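Local atomic coordinates of outer membrane usher protein PapC (Escherichia coli, PDB entry 3L48), a protein that forms an outer-membrane pore through which pilus subunits are exported and assembled into fibres, the chain here being its C-terminal domain. Residues A[73-76]-A[77-80]. Residues are numbered along the deposited sequence; the frame is centred on the assembly and turned at random.
Sequences TAIS and DQQL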
ATOM      1  N   THR A  73      -4.475   4.995 -13.095  1.00 36.38           N
ATOM      2  CA  THR A  73      -5.818   4.577 -13.479  1.00 35.53           C
ATOM      3  C   THR A  73      -6.623   3.994 -12.322  1.00 28.75           C
ATOM      4  O   THR A  73      -7.714   3.465 -12.524  1.00 27.28           O
ATOM      5  CB  THR A  73      -5.773   3.551 -14.620  1.00 35.89           C
ATOM      6  OG1 THR A  73      -4.884   2.487 -14.264  1.00 33.43           O
ATOM      7  CG2 THR A  73      -5.280   4.208 -15.895  1.00 36.63           C
ATOM      8  N   ALA A  74      -6.086   4.095 -11.113  1.00 22.62           N
ATOM      9  CA  ALA A  74      -6.781   3.584  -9.941  1.00 24.70           C
ATOM     10  C   ALA A  74      -8.080   4.355  -9.693  1.00 27.98           C
ATOM     11  O   ALA A  74      -8.095   5.588  -9.701  1.00 23.74           O
ATOM     12  CB  ALA A  74      -5.874   3.648  -8.721  1.00 21.00           C
ATOM     13  N   ILE A  75      -9.170   3.623  -9.485  1.00 28.04           N
ATOM     14  CA  ILE A  75     -10.448   4.236  -9.137  1.00 23.57           C
ATOM     15  C   ILE A  75     -11.035   3.583  -7.891  1.00 24.40           C
ATOM     16  O   ILE A  75     -10.552   2.543  -7.441  1.00 22.38           O
ATOM     17  CB  ILE A  75     -11.464   4.176 -10.298  1.00 23.38           C
ATOM     18  CG1 ILE A  75     -11.748   2.727 -10.699  1.00 23.08           C
ATOM     19  CG2 ILE A  75     -10.959   4.984 -11.485  1.00 22.66           C
ATOM     20  CD1 ILE A  75     -12.750   2.596 -11.827  1.00 23.71           C
ATOM     21  N   SER A  76     -12.082   4.193  -7.347  1.00 21.81           N
ATOM     22  CA  SER A  76     -12.621   3.786  -6.054  1.00 23.08           C
ATOM     23  C   SER A  76     -13.222   2.383  -6.073  1.00 22.23           C
ATOM     24  O   SER A  76     -13.844   1.971  -7.054  1.00 18.96           O
ATOM     25  CB  SER A  76     -13.646   4.805  -5.550  1.00 28.29           C
ATOM     26  OG  SER A  76     -13.834   4.677  -4.150  1.00 32.15           O
ATOM     27  N   ASP A  77     -13.024   1.664  -4.971  1.00 21.79           N
ATOM     28  CA  ASP A  77     -13.481   0.283  -4.822  1.00 21.45           C
ATOM     29  C   ASP A  77     -12.836  -0.675  -5.814  1.00 18.25           C
ATOM     30  O   ASP A  77     -13.404  -1.714  -6.144  1.00 15.84           O
ATOM     31  CB  ASP A  77     -15.005   0.189  -4.899  1.00 18.80           C
ATOM     32  CG  ASP A  77     -15.673   0.514  -3.577  1.00 20.77           C
ATOM     33  OD1 ASP A  77     -16.879   0.222  -3.435  1.00 26.06           O
ATOM     34  OD2 ASP A  77     -14.991   1.056  -2.679  1.00 17.62           O
ATOM     35  N   GLN A  78     -11.643  -0.329  -6.278  1.00 17.83           N
ATOM     36  CA  GLN A  78     -10.890  -1.214  -7.155  1.00 18.15           C
ATOM     37  C   GLN A  78      -9.941  -2.084  -6.340  1.00 17.18           C
ATOM     38  O   GLN A  78      -9.189  -1.582  -5.506  1.00 20.19           O
ATOM     39  CB  GLN A  78     -10.092  -0.407  -8.184  1.00 21.11           C
ATOM     40  CG  GLN A  78      -9.284  -1.254  -9.157  1.00 22.25           C
ATOM     41  CD  GLN A  78      -8.536  -0.418 -10.184  1.00 27.50           C
ATOM     42  OE1 GLN A  78      -8.729   0.795 -10.274  1.00 29.68           O
ATOM     43  NE2 GLN A  78      -7.676  -1.066 -10.964  1.00 26.30           N
ATOM     44  N   GLN A  79      -9.981  -3.390  -6.578  1.00 14.36           N
ATOM     45  CA  GLN A  79      -8.968  -4.279  -6.030  1.00 16.92           C
ATOM     46  C   GLN A  79      -7.810  -4.337  -7.010  1.00 19.97           C
ATOM     47  O   GLN A  79      -8.012  -4.588  -8.197  1.00 24.70           O
ATOM     48  CB  GLN A  79      -9.514  -5.689  -5.810  1.00 16.15           C
ATOM     49  CG  GLN A  79      -8.457  -6.661  -5.286  1.00 17.64           C
ATOM     50  CD  GLN A  79      -8.898  -8.108  -5.368  1.00 15.43           C
ATOM     51  OE1 GLN A  79      -8.548  -8.825  -6.308  1.00 17.46           O
ATOM     52  NE2 GLN A  79      -9.673  -8.544  -4.387  1.00 14.81           N
ATOM     53  N   LEU A  80      -6.597  -4.107  -6.523  1.00 19.20           N
ATOM     54  CA  LEU A  80      -5.431  -4.211  -7.388  1.00 19.95           C
ATOM     55  C   LEU A  80      -4.174  -4.668  -6.653  1.00 19.06           C
ATOM     56  O   LEU A  80      -3.998  -4.406  -5.461  1.00 14.49           O
ATOM     57  CB  LEU A  80      -5.177  -2.896  -8.129  1.00 22.38           C
ATOM     58  CG  LEU A  80      -4.481  -1.767  -7.371  1.00 25.10           C
ATOM     59  CD1 LEU A  80      -4.337  -0.551  -8.276  1.00 28.74           C
ATOM     60  CD2 LEU A  80      -5.237  -1.402  -6.104  1.00 23.25           C
TER
HETATM   61  O   HOH W   1      -5.688   0.352 -12.328  1.00 34.55           O
HETATM   62  O   HOH W   2      -9.147   1.287 -13.112  1.00 35.31           O
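Ile75 and Gln78 close a type II beta turn at which the chain reverses, and the end-to-end directions of 73-76 and 77-80 lie 137° apart. The turn's own backbone bond, Gln78 N to Ile75 O, is weak at 3.3 Å, and the side chain of Gln78 adds a firmer one. With CG anti to the backbone N (chi1 -179°) and the chain extended beyond it, the amide reaches back across the turn, and OE1 accepts a fairly straight hydrogen bond from the Ile75 N-H, N to OE1 3.0 Å. A water 2.9 Å from Gln78 OE1 donates to it and also to Thr73 O, while a second water accepts from Gln78 NE2 at 2.8 Å and bonds Thr73 OG1. Glutamine suits this place, offering acceptor and donor at a fitting length; a leucine here would probably leave the Ile75 N-H and both waters without this partner. Ala74 CB lies 4.5 Å from Leu80 CD1, a loose apolar contact, the small methyl also fitting against Leu10. Asp77, at the turn's third position, tolerates the positive phi (63°) better than most residues, and its OD2 forms a salt bridge with Arg9. This is a tight turn leading into edge strand 78-84, parallel to strand 10-16 in the Ig-like, Greek-key fold of the usher's C-terminal domain.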